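PDB 3G1J: integron cassette protein from Vibrio cholerae, which is of unknown function but is carried on a mobile gene cassette and folds as a small beta-rich domain assigned to the SH3 clan. Local coordinates for residues Y34-G44 / L56-I67. Numbering follows the deposited sequence.
Sequences YERGDVMRFLG and LFFDKNGSERQI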
loop_
_atom_site.group_PDB
_atom_site.type_symbol
_atom_site.label_atom_id
_atom_site.label_comp_id
_atom_site.label_asym_id
_atom_site.label_seq_id
_atom_site.Cartn_x
_atom_site.Cartn_y
_atom_site.Cartn_z
ATOM N N TYR A 34 0.089 10.189 2.311
ATOM C CA TYR A 34 1.390 9.845 1.737
ATOM C C TYR A 34 1.639 10.827 0.608
ATOM O O TYR A 34 0.775 11.048 -0.227
ATOM C CB TYR A 34 1.428 8.390 1.257
ATOM C CG TYR A 34 1.021 7.455 2.373
ATOM C CD1 TYR A 34 1.969 6.846 3.186
ATOM C CD2 TYR A 34 -0.322 7.242 2.654
ATOM C CE1 TYR A 34 1.583 6.023 4.236
ATOM C CE2 TYR A 34 -0.713 6.428 3.689
ATOM C CZ TYR A 34 0.237 5.823 4.472
ATOM O OH TYR A 34 -0.178 5.006 5.499
ATOM N N GLU A 35 2.812 11.441 0.627
ATOM C CA GLU A 35 3.090 12.601 -0.203
ATOM C C GLU A 35 3.787 12.229 -1.504
ATOM O O GLU A 35 4.727 11.438 -1.516
ATOM C CB GLU A 35 3.949 13.598 0.586
ATOM C CG GLU A 35 4.211 14.917 -0.127
ATOM C CD GLU A 35 5.200 15.803 0.622
ATOM O OE1 GLU A 35 5.653 15.402 1.719
ATOM O OE2 GLU A 35 5.526 16.899 0.113
ATOM N N ARG A 36 3.320 12.810 -2.606
ATOM C CA ARG A 36 4.004 12.646 -3.880
ATOM C C ARG A 36 5.507 12.856 -3.713
ATOM O O ARG A 36 5.947 13.812 -3.057
ATOM C CB ARG A 36 3.450 13.628 -4.923
ATOM C CG ARG A 36 4.145 13.516 -6.278
ATOM C CD ARG A 36 3.363 14.194 -7.410
ATOM N NE ARG A 36 3.346 15.654 -7.305
ATOM C CZ ARG A 36 2.755 16.452 -8.193
ATOM N NH1 ARG A 36 2.149 15.918 -9.249
ATOM N NH2 ARG A 36 2.773 17.776 -8.031
ATOM N N GLY A 37 6.294 11.968 -4.306
ATOM C CA GLY A 37 7.741 12.047 -4.194
ATOM C C GLY A 37 8.330 11.101 -3.156
ATOM O O GLY A 37 9.518 10.772 -3.199
ATOM N N ASP A 38 7.503 10.681 -2.207
ATOM C CA ASP A 38 7.911 9.682 -1.224
ATOM C C ASP A 38 8.348 8.404 -1.915
ATOM O O ASP A 38 7.755 8.006 -2.912
ATOM C CB ASP A 38 6.748 9.360 -0.292
ATOM C CG ASP A 38 6.796 10.146 0.983
ATOM O OD1 ASP A 38 7.404 11.240 0.978
ATOM O OD2 ASP A 38 6.228 9.663 1.986
ATOM N N VAL A 39 9.372 7.750 -1.374
ATOM C CA VAL A 39 9.825 6.467 -1.900
ATOM C C VAL A 39 9.839 5.407 -0.800
ATOM O O VAL A 39 10.352 5.645 0.288
ATOM C CB VAL A 39 11.219 6.576 -2.515
ATOM C CG1 VAL A 39 11.701 5.211 -2.973
ATOM C CG2 VAL A 39 11.211 7.573 -3.678
HETATM N N MSE A 40 9.246 4.252 -1.085
HETATM C CA MSE A 40 9.094 3.179 -0.096
HETATM C C MSE A 40 9.323 1.828 -0.752
HETATM O O MSE A 40 8.997 1.644 -1.925
HETATM C CB MSE A 40 7.668 3.182 0.478
HETATM C CG MSE A 40 7.171 4.531 0.937
HETATM SE SE MSE A 40 5.592 4.421 2.065
HETATM C CE MSE A 40 4.204 3.833 0.709
ATOM N N ARG A 41 9.845 0.862 0.005
ATOM C CA ARG A 41 9.990 -0.500 -0.515
ATOM C C ARG A 41 8.791 -1.380 -0.127
ATOM O O ARG A 41 8.427 -1.452 1.050
ATOM C CB ARG A 41 11.300 -1.132 -0.026
ATOM C CG ARG A 41 11.477 -2.595 -0.434
ATOM C CD ARG A 41 12.915 -3.072 -0.261
ATOM N NE ARG A 41 13.452 -2.681 1.035
ATOM C CZ ARG A 41 13.248 -3.356 2.161
ATOM N NH1 ARG A 41 12.517 -4.462 2.150
ATOM N NH2 ARG A 41 13.774 -2.925 3.299
ATOM N N PHE A 42 8.178 -2.044 -1.102
ATOM C CA PHE A 42 7.033 -2.912 -0.804
ATOM C C PHE A 42 7.464 -4.172 -0.048
ATOM O O PHE A 42 8.417 -4.849 -0.435
ATOM C CB PHE A 42 6.275 -3.298 -2.082
ATOM C CG PHE A 42 4.970 -4.017 -1.836
ATOM C CD1 PHE A 42 3.989 -3.449 -1.029
ATOM C CD2 PHE A 42 4.703 -5.244 -2.439
ATOM C CE1 PHE A 42 2.772 -4.099 -0.824
ATOM C CE2 PHE A 42 3.503 -5.900 -2.229
ATOM C CZ PHE A 42 2.526 -5.326 -1.423
ATOM N N LEU A 43 6.749 -4.489 1.022
ATOM C CA LEU A 43 7.026 -5.685 1.812
ATOM C C LEU A 43 6.019 -6.808 1.549
ATOM O O LEU A 43 6.347 -7.989 1.675
ATOM C CB LEU A 43 7.008 -5.336 3.300
ATOM C CG LEU A 43 7.913 -4.192 3.750
ATOM C CD1 LEU A 43 7.762 -4.037 5.249
ATOM C CD2 LEU A 43 9.373 -4.444 3.361
ATOM N N GLY A 44 4.782 -6.442 1.227
ATOM C CA GLY A 44 3.740 -7.424 0.959
ATOM C C GLY A 44 2.380 -6.928 1.416
ATOM O O GLY A 44 2.293 -5.878 2.043
ATOM N N LEU A 56 -1.329 -2.671 2.888
ATOM C CA LEU A 56 -0.125 -2.664 2.076
ATOM C C LEU A 56 1.045 -2.275 2.973
ATOM O O LEU A 56 1.106 -1.152 3.459
ATOM C CB LEU A 56 -0.262 -1.672 0.918
ATOM C CG LEU A 56 -1.453 -1.827 -0.034
ATOM C CD1 LEU A 56 -1.437 -0.723 -1.111
ATOM C CD2 LEU A 56 -1.517 -3.227 -0.655
ATOM N N PHE A 57 1.963 -3.210 3.212
ATOM C CA PHE A 57 3.104 -2.941 4.079
ATOM C C PHE A 57 4.325 -2.472 3.293
ATOM O O PHE A 57 4.706 -3.065 2.285
ATOM C CB PHE A 57 3.466 -4.180 4.900
ATOM C CG PHE A 57 2.408 -4.584 5.880
ATOM C CD1 PHE A 57 1.407 -5.468 5.509
ATOM C CD2 PHE A 57 2.412 -4.077 7.172
ATOM C CE1 PHE A 57 0.428 -5.850 6.414
ATOM C CE2 PHE A 57 1.439 -4.453 8.092
ATOM C CZ PHE A 57 0.445 -5.336 7.712
ATOM N N PHE A 58 4.943 -1.401 3.774
ATOM C CA PHE A 58 6.081 -0.813 3.096
ATOM C C PHE A 58 7.166 -0.530 4.121
ATOM O O PHE A 58 6.879 -0.328 5.298
ATOM C CB PHE A 58 5.706 0.525 2.438
ATOM C CG PHE A 58 4.911 0.399 1.154
ATOM C CD1 PHE A 58 3.525 0.326 1.186
ATOM C CD2 PHE A 58 5.548 0.411 -0.085
ATOM C CE1 PHE A 58 2.781 0.215 0.009
ATOM C CE2 PHE A 58 4.807 0.309 -1.268
ATOM C CZ PHE A 58 3.419 0.217 -1.215
ATOM N N ASP A 59 8.410 -0.505 3.666
ATOM C CA ASP A 59 9.481 0.078 4.468
ATOM C C ASP A 59 9.709 1.512 4.008
ATOM O O ASP A 59 9.815 1.768 2.812
ATOM C CB ASP A 59 10.777 -0.721 4.320
ATOM C CG ASP A 59 11.934 -0.097 5.077
ATOM O OD1 ASP A 59 12.201 -0.530 6.219
ATOM O OD2 ASP A 59 12.580 0.827 4.535
ATOM N N LYS A 60 9.767 2.442 4.959
ATOM C CA LYS A 60 10.160 3.816 4.656
ATOM C C LYS A 60 11.283 4.242 5.590
ATOM O O LYS A 60 11.076 4.363 6.797
ATOM C CB LYS A 60 8.981 4.785 4.782
ATOM C CG LYS A 60 9.410 6.245 4.694
ATOM C CD LYS A 60 8.273 7.153 4.271
ATOM C CE LYS A 60 8.786 8.561 4.003
ATOM N NZ LYS A 60 10.008 8.547 3.149
ATOM N N ASN A 61 12.463 4.488 5.024
ATOM C CA ASN A 61 13.651 4.820 5.813
ATOM C C ASN A 61 13.830 3.897 7.011
ATOM O O ASN A 61 14.204 4.342 8.097
ATOM C CB ASN A 61 13.629 6.276 6.281
ATOM C CG ASN A 61 13.655 7.258 5.127
ATOM O OD1 ASN A 61 13.980 6.897 3.999
ATOM N ND2 ASN A 61 13.296 8.502 5.402
ATOM N N GLY A 62 13.551 2.615 6.814
ATOM C CA GLY A 62 13.855 1.606 7.824
ATOM C C GLY A 62 12.713 1.332 8.787
ATOM O O GLY A 62 12.792 0.436 9.630
ATOM N N SER A 63 11.647 2.112 8.659
ATOM C CA SER A 63 10.473 1.969 9.504
ATOM C C SER A 63 9.320 1.349 8.727
ATOM O O SER A 63 9.033 1.735 7.588
ATOM C CB SER A 63 10.048 3.330 10.053
ATOM O OG SER A 63 8.773 3.250 10.659
ATOM N N GLU A 64 8.651 0.393 9.358
ATOM C CA GLU A 64 7.542 -0.304 8.733
ATOM C C GLU A 64 6.282 0.549 8.757
ATOM O O GLU A 64 5.876 1.048 9.810
ATOM C CB GLU A 64 7.300 -1.619 9.457
ATOM C CG GLU A 64 6.207 -2.475 8.857
ATOM C CD GLU A 64 6.159 -3.832 9.523
ATOM O OE1 GLU A 64 7.230 -4.469 9.618
ATOM O OE2 GLU A 64 5.064 -4.242 9.966
ATOM N N ARG A 65 5.686 0.742 7.586
ATOM C CA ARG A 65 4.429 1.459 7.480
ATOM C C ARG A 65 3.331 0.507 6.996
ATOM O O ARG A 65 3.533 -0.252 6.047
ATOM C CB ARG A 65 4.584 2.645 6.521
ATOM C CG ARG A 65 5.869 3.458 6.705
ATOM C CD ARG A 65 5.846 4.310 7.978
ATOM N NE ARG A 65 4.595 5.057 8.122
ATOM C CZ ARG A 65 4.277 6.148 7.426
ATOM N NH1 ARG A 65 5.117 6.635 6.518
ATOM N NH2 ARG A 65 3.114 6.754 7.633
ATOM N N GLN A 66 2.184 0.523 7.669
ATOM C CA GLN A 66 1.034 -0.251 7.225
ATOM C C GLN A 66 0.039 0.710 6.590
ATOM O O GLN A 66 -0.581 1.505 7.293
ATOM C CB GLN A 66 0.359 -0.971 8.398
ATOM C CG GLN A 66 -0.841 -1.819 7.979
ATOM C CD GLN A 66 -1.518 -2.543 9.132
ATOM O OE1 GLN A 66 -2.459 -3.306 8.926
ATOM N NE2 GLN A 66 -1.052 -2.297 10.351
ATOM N N ILE A 67 -0.118 0.645 5.271
ATOM C CA ILE A 67 -1.107 1.477 4.599
ATOM C C ILE A 67 -2.420 0.727 4.502
ATOM O O ILE A 67 -2.513 -0.295 3.827
ATOM C CB ILE A 67 -0.624 1.889 3.190
ATOM C CG1 ILE A 67 0.752 2.547 3.316
ATOM C CG2 ILE A 67 -1.652 2.805 2.509
ATOM C CD1 ILE A 67 1.266 3.184 2.040
HETATM O O HOH W 1 4.606 8.214 4.144
HETATM O O HOH W 2 12.380 4.486 2.183
HETATM O O HOH W 3 12.339 7.628 1.422
#
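Met40, present as selenomethionine, lays its methyl group over one face of the Phe58 ring, CE standing 3.6 Å from the ring centroid in a CH-pi contact, while SE lies obliquely to the same ring. The bend at the end of the chain (chi3 -70°) turns CE onto the ring and also against Ile67, whose CD1 it meets tip to tip at a tight 3.3 Å. The long, flexible, unbranched chain of a methionine-type residue suits this place between an aromatic face and a branched aliphatic chain. On the opposite face of Phe58 sits Phe42, its CD1 3.7 Å from Phe58 CZ, the two rings meeting obliquely with planes at 58°. Ile67 in turn spreads CD1 over the Tyr34 ring, and a hydrogen bond to Asp28 satisfies the hydroxyl of this buried tyrosine.

Phe42 and Phe58 share one face of an antiparallel sheet, in which 39-48 and 53-60 form a hairpin and 63-70 adds the next strand; Tyr34, from the small sheet with 26-27, closes over Ile67. Arg41 and Asp59 exchange both backbone hydrogen bonds (Asp59 N to Arg41 O 2.8 Å). A classic beta bulge follows: Leu43 N bonds to Phe57 O and Phe57 N to Gly44 O, and glycine fits the positive phi of 146° there. On the face that carries Arg41 and Asp59, the Asp59 CB sits over one face of the Arg41 guanidinium, with charges near but no salt bridge. Asp59 OD2 instead accepts from Gly62 N at 3.1 Å, an Asx motif that spans the start of the type I' turn Lys60-Ser63. Farther out, a water links Asp38 OD2 to Arg65 NH1, and Phe87 packs its ring against Phe58.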